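PDB 3IV4: putative oxidoreductase, which probably acts as a thiol-disulfide oxidoreductase of the monothiol bacilliredoxin family, built on a thioredoxin fold. Local coordinates for residues C36-N41 and R97-I102; K74-K79 and F86-G91. All blocks are in the same frame, centred on the assembly; numbering follows the deposited sequence. Where two conformers were deposited one is given.

Contact 1: C36-N41 and R97-I102; sequences CPISAN and RDHGDI
I38 and H99 meet through a single methyl group. The apolar contact is made by CG2 of I38, which lies 4.1 Å from H99 CA and 4.2 Å from H99 CD2, reaching the imidazole at its edge and close to the ring plane. In the beta-branched I38, chi1 of -63° leaves CG2 anti to the backbone N, on the side where H99 lies, suited to a shallow surface contact. No hydrogen bond crosses between the segments; the polar bonds stay within each one. H99 ND1 donates to D98 OD1 at 2.8 Å, almost straight (178°) and in the ring plane, although it meets the carboxylate on the anti side, tilted 31° out of its plane. This bond fixes the ring's rotation and leaves the CD2 edge for I38. On the other segment C36 is the N-cap: in one of two conformers SG accepts from S39 N at 3.3 Å. P37, lacking an N-H, fits the first helical turn. Helix 37-53 starts beside the turn that leaves strand 92-98, one of the sheet's two edge strands, and P83 lies against I38, S39 and I102, a placement consistent with the proline that faces the cysteine motif in thioredoxin folds.

Contact 2: K74-K79 and F86-G91; sequences KKTNVK and FYFVNG
F86 meets T76 and V78 with the CE1 corner of its ring, on the sheet face toward helix 66-76. T76 comes in at a slant, with OG1 3.6 Å and CG2 3.7 Å from F86 CE1, whereas V78 CB approaches the ring at its edge, 4.1 Å from the same carbon. Threonine suits the last helical turn because its branches do different work. The chi1 of 61° sets OG1 between the backbone N and carbonyl carbon, where it bonds to I72 O and also accepts from V78 N at 3.2 Å, closing an ST turn; CG2 lies against the two phenylalanine rings. N77 leaves the helical conformation with positive phi, which asparagine tolerates well, and V78 then returns toward F86.

In the thioredoxin fold this helix joins the N-terminal part of the sheet to the C-terminal hairpin formed by strands 84-89 and 92-98, and it shares its face with helix 14-23. Y87 points to the other face, where its ring stacks with F28.

F88 returns to the helix side. Its CZ lies 3.9 Å from T76 CG2, K75 CG passes more loosely, and F17 of helix 14-23 meets the ring edge-to-face, so a large flat side chain fills the space between two helices.

N90 and G91 are the central pair of a type I' turn; with phi at 84°, a CB on G91 would press against the carbonyl O of N90, hence glycine. In one conformer K75, CG anti to the backbone N (chi1 172°) and the chain bent at chi2, passes CE 3.9 Å from G91 O. A water accepts from K75 NZ at 2.8 Å and donates to G91 O at 2.6 Å, while the ammonium also forms a salt bridge with E18.

Overall arrangement
Contact 1 uses the turn following strand 92-98, while contact 2 uses the neighbouring strand 84-89 itself and the turn after it; they join these to different helices, 37-53 in contact 1 and 66-76 in contact 2. Their centres are about 18 Å apart and their nearest atoms about 5 Å, without touching. Along the chain, contact 2 is nested inside the loop closed by contact 1. Contact 1 is a light apolar touch at the surface beside the cysteine motif, with its polar bonds kept inside each segment. Contact 2 buries about twice the area and is partly buried: phenylalanines pack beneath a helix end, and its charged, hydrated interaction lies at the hairpin turn.

Contact 1: C36-N41 and R97-I102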
# COMPACT_ATOMS: atom_id res chain seq x y z
N CYS A 36 10.61 1.23 -11.59
CA CYS A 36 11.12 2.37 -10.83
C CYS A 36 11.91 1.95 -9.57
O CYS A 36 11.31 1.37 -8.66
CB CYS A 36 9.93 3.27 -10.46
SG CYS A 36 10.24 4.67 -9.40
N PRO A 37 13.24 2.22 -9.52
CA PRO A 37 14.02 1.99 -8.29
C PRO A 37 13.44 2.66 -7.05
O PRO A 37 13.51 2.08 -5.98
CB PRO A 37 15.41 2.56 -8.60
CG PRO A 37 15.46 2.77 -10.04
CD PRO A 37 14.07 2.81 -10.60
N ILE A 38 12.85 3.84 -7.19
CA ILE A 38 12.26 4.50 -6.02
C ILE A 38 11.08 3.67 -5.50
O ILE A 38 10.92 3.46 -4.29
CB ILE A 38 11.82 5.97 -6.32
CG1 ILE A 38 13.03 6.82 -6.69
CG2 ILE A 38 11.07 6.56 -5.11
CD1 ILE A 38 12.71 8.12 -7.42
N SER A 39 10.26 3.16 -6.41
CA SER A 39 9.16 2.30 -6.02
C SER A 39 9.63 0.97 -5.42
O SER A 39 9.09 0.51 -4.40
CB SER A 39 8.22 2.04 -7.21
OG SER A 39 6.95 1.62 -6.74
N ALA A 40 10.66 0.37 -6.02
CA ALA A 40 11.22 -0.85 -5.44
C ALA A 40 11.75 -0.63 -4.02
O ALA A 40 11.59 -1.51 -3.18
CB ALA A 40 12.35 -1.38 -6.33
N ASN A 41 12.38 0.51 -3.78
CA ASN A 41 12.85 0.84 -2.42
C ASN A 41 11.67 0.91 -1.45
O ASN A 41 11.71 0.36 -0.34
CB ASN A 41 13.60 2.18 -2.43
CG ASN A 41 14.97 2.10 -3.08
OD1 ASN A 41 15.54 1.03 -3.22
ND2 ASN A 41 15.50 3.26 -3.48
N ARG A 97 1.75 8.46 2.45
CA ARG A 97 3.06 9.01 2.13
C ARG A 97 3.43 8.56 0.74
O ARG A 97 2.89 7.57 0.24
CB ARG A 97 4.15 8.54 3.11
CG ARG A 97 4.14 9.17 4.50
CD ARG A 97 4.28 10.69 4.49
NE ARG A 97 4.46 11.21 5.85
CZ ARG A 97 3.46 11.44 6.71
NH1 ARG A 97 2.20 11.23 6.35
NH2 ARG A 97 3.73 11.90 7.93
N ASP A 98 4.38 9.26 0.13
CA ASP A 98 4.81 8.84 -1.20
C ASP A 98 6.32 8.93 -1.32
O ASP A 98 6.99 9.51 -0.46
CB ASP A 98 4.12 9.66 -2.30
CG ASP A 98 4.34 11.14 -2.14
OD1 ASP A 98 5.45 11.61 -2.48
OD2 ASP A 98 3.41 11.85 -1.70
N HIS A 99 6.83 8.30 -2.38
CA HIS A 99 8.28 8.29 -2.67
C HIS A 99 9.10 7.87 -1.47
O HIS A 99 8.72 6.93 -0.76
CB HIS A 99 8.73 9.61 -3.32
CG HIS A 99 8.01 9.90 -4.60
ND1 HIS A 99 6.81 10.58 -4.64
CD2 HIS A 99 8.32 9.61 -5.89
CE1 HIS A 99 6.40 10.66 -5.89
NE2 HIS A 99 7.30 10.09 -6.67
N GLY A 100 10.22 8.55 -1.22
CA GLY A 100 11.09 8.17 -0.11
C GLY A 100 10.54 8.31 1.29
O GLY A 100 11.15 7.82 2.24
N ASP A 101 9.40 8.98 1.43
CA ASP A 101 8.73 9.06 2.73
C ASP A 101 8.05 7.76 3.14
O ASP A 101 7.54 7.66 4.26
CB ASP A 101 7.67 10.16 2.74
CG ASP A 101 8.23 11.53 3.05
OD1 ASP A 101 9.38 11.68 3.54
OD2 ASP A 101 7.46 12.48 2.80
N ILE A 102 8.01 6.78 2.24
CA ILE A 102 7.52 5.44 2.59
C ILE A 102 8.71 4.65 3.12
O ILE A 102 9.58 4.21 2.35
CB ILE A 102 6.91 4.69 1.38
CG1 ILE A 102 5.75 5.48 0.75
CG2 ILE A 102 6.38 3.28 1.81
CD1 ILE A 102 5.42 5.04 -0.68

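Contact 2: K74-K79 and F86-G91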
# COMPACT_ATOMS: atom_id res chain seq x y z
N LYS A 74 -9.54 8.73 -6.00
CA LYS A 74 -10.87 9.30 -5.73
C LYS A 74 -11.43 8.86 -4.38
O LYS A 74 -12.31 9.50 -3.82
CB LYS A 74 -11.87 8.94 -6.84
CG LYS A 74 -12.39 10.12 -7.62
CD LYS A 74 -11.40 10.58 -8.67
CE LYS A 74 -12.13 11.27 -9.81
NZ LYS A 74 -12.93 10.35 -10.68
N LYS A 75 -10.93 7.74 -3.88
CA LYS A 75 -11.39 7.20 -2.61
C LYS A 75 -10.89 8.05 -1.45
O LYS A 75 -11.55 8.17 -0.42
CB LYS A 75 -10.83 5.78 -2.47
CG LYS A 75 -11.05 5.12 -1.13
CD LYS A 75 -12.52 4.88 -0.87
CE LYS A 75 -12.75 4.25 0.51
NZ LYS A 75 -14.09 3.57 0.54
N THR A 76 -9.72 8.65 -1.65
CA THR A 76 -8.95 9.33 -0.61
C THR A 76 -8.83 10.82 -0.86
O THR A 76 -8.38 11.58 0.01
CB THR A 76 -7.51 8.73 -0.58
OG1 THR A 76 -6.88 8.95 -1.85
CG2 THR A 76 -7.53 7.22 -0.26
N ASN A 77 -9.25 11.26 -2.05
CA ASN A 77 -8.94 12.61 -2.53
C ASN A 77 -7.47 13.01 -2.47
O ASN A 77 -7.13 14.19 -2.31
CB ASN A 77 -9.83 13.66 -1.86
CG ASN A 77 -10.01 14.87 -2.75
OD1 ASN A 77 -9.92 14.76 -3.98
ND2 ASN A 77 -10.24 16.02 -2.14
N VAL A 78 -6.59 12.02 -2.64
CA VAL A 78 -5.17 12.24 -2.70
C VAL A 78 -4.70 11.99 -4.14
O VAL A 78 -4.88 10.89 -4.67
CB VAL A 78 -4.41 11.32 -1.71
CG1 VAL A 78 -2.91 11.49 -1.86
CG2 VAL A 78 -4.83 11.65 -0.27
N LYS A 79 -4.12 13.00 -4.78
CA LYS A 79 -3.73 12.83 -6.17
C LYS A 79 -2.66 11.76 -6.31
O LYS A 79 -1.82 11.55 -5.43
CB LYS A 79 -3.30 14.15 -6.82
CG LYS A 79 -4.45 15.16 -7.01
CD LYS A 79 -5.43 14.80 -8.13
CE LYS A 79 -6.71 15.61 -8.00
NZ LYS A 79 -7.50 15.15 -6.81
N PHE A 86 -0.87 3.99 1.69
CA PHE A 86 -2.04 4.45 2.42
C PHE A 86 -2.29 3.52 3.59
O PHE A 86 -2.00 2.33 3.51
CB PHE A 86 -3.28 4.36 1.52
CG PHE A 86 -3.28 5.30 0.38
CD1 PHE A 86 -3.82 6.58 0.53
CD2 PHE A 86 -2.71 4.94 -0.86
CE1 PHE A 86 -3.82 7.48 -0.53
CE2 PHE A 86 -2.71 5.84 -1.91
CZ PHE A 86 -3.26 7.11 -1.75
N TYR A 87 -2.85 4.08 4.65
CA TYR A 87 -3.26 3.30 5.81
C TYR A 87 -4.73 3.56 6.05
O TYR A 87 -5.16 4.72 6.20
CB TYR A 87 -2.46 3.71 7.04
CG TYR A 87 -2.71 2.92 8.31
CD1 TYR A 87 -2.84 1.53 8.29
CD2 TYR A 87 -2.79 3.58 9.53
CE1 TYR A 87 -3.06 0.81 9.49
CE2 TYR A 87 -3.00 2.88 10.72
CZ TYR A 87 -3.13 1.50 10.69
OH TYR A 87 -3.34 0.82 11.89
N PHE A 88 -5.50 2.46 6.03
CA PHE A 88 -6.95 2.49 6.29
C PHE A 88 -7.30 1.86 7.62
O PHE A 88 -6.85 0.76 7.94
CB PHE A 88 -7.72 1.77 5.17
CG PHE A 88 -7.57 2.40 3.83
CD1 PHE A 88 -8.48 3.37 3.40
CD2 PHE A 88 -6.49 2.08 3.01
CE1 PHE A 88 -8.33 3.99 2.14
CE2 PHE A 88 -6.33 2.69 1.76
CZ PHE A 88 -7.24 3.63 1.32
N VAL A 89 -8.10 2.59 8.39
CA VAL A 89 -8.57 2.09 9.68
C VAL A 89 -10.09 2.06 9.58
O VAL A 89 -10.72 3.08 9.35
CB VAL A 89 -8.12 3.00 10.85
CG1 VAL A 89 -8.79 2.55 12.15
CG2 VAL A 89 -6.60 2.98 10.98
N ASN A 90 -10.67 0.87 9.73
CA ASN A 90 -12.11 0.67 9.49
C ASN A 90 -12.61 1.31 8.19
O ASN A 90 -13.66 1.97 8.16
CB ASN A 90 -12.92 1.20 10.67
CG ASN A 90 -12.79 0.35 11.91
OD1 ASN A 90 -12.20 0.76 12.90
ND2 ASN A 90 -13.34 -0.85 11.85
N GLY A 91 -11.85 1.13 7.12
CA GLY A 91 -12.25 1.57 5.81
C GLY A 91 -11.95 3.01 5.46
O GLY A 91 -12.24 3.44 4.34
O HOH W 1 -14.46 2.74 3.16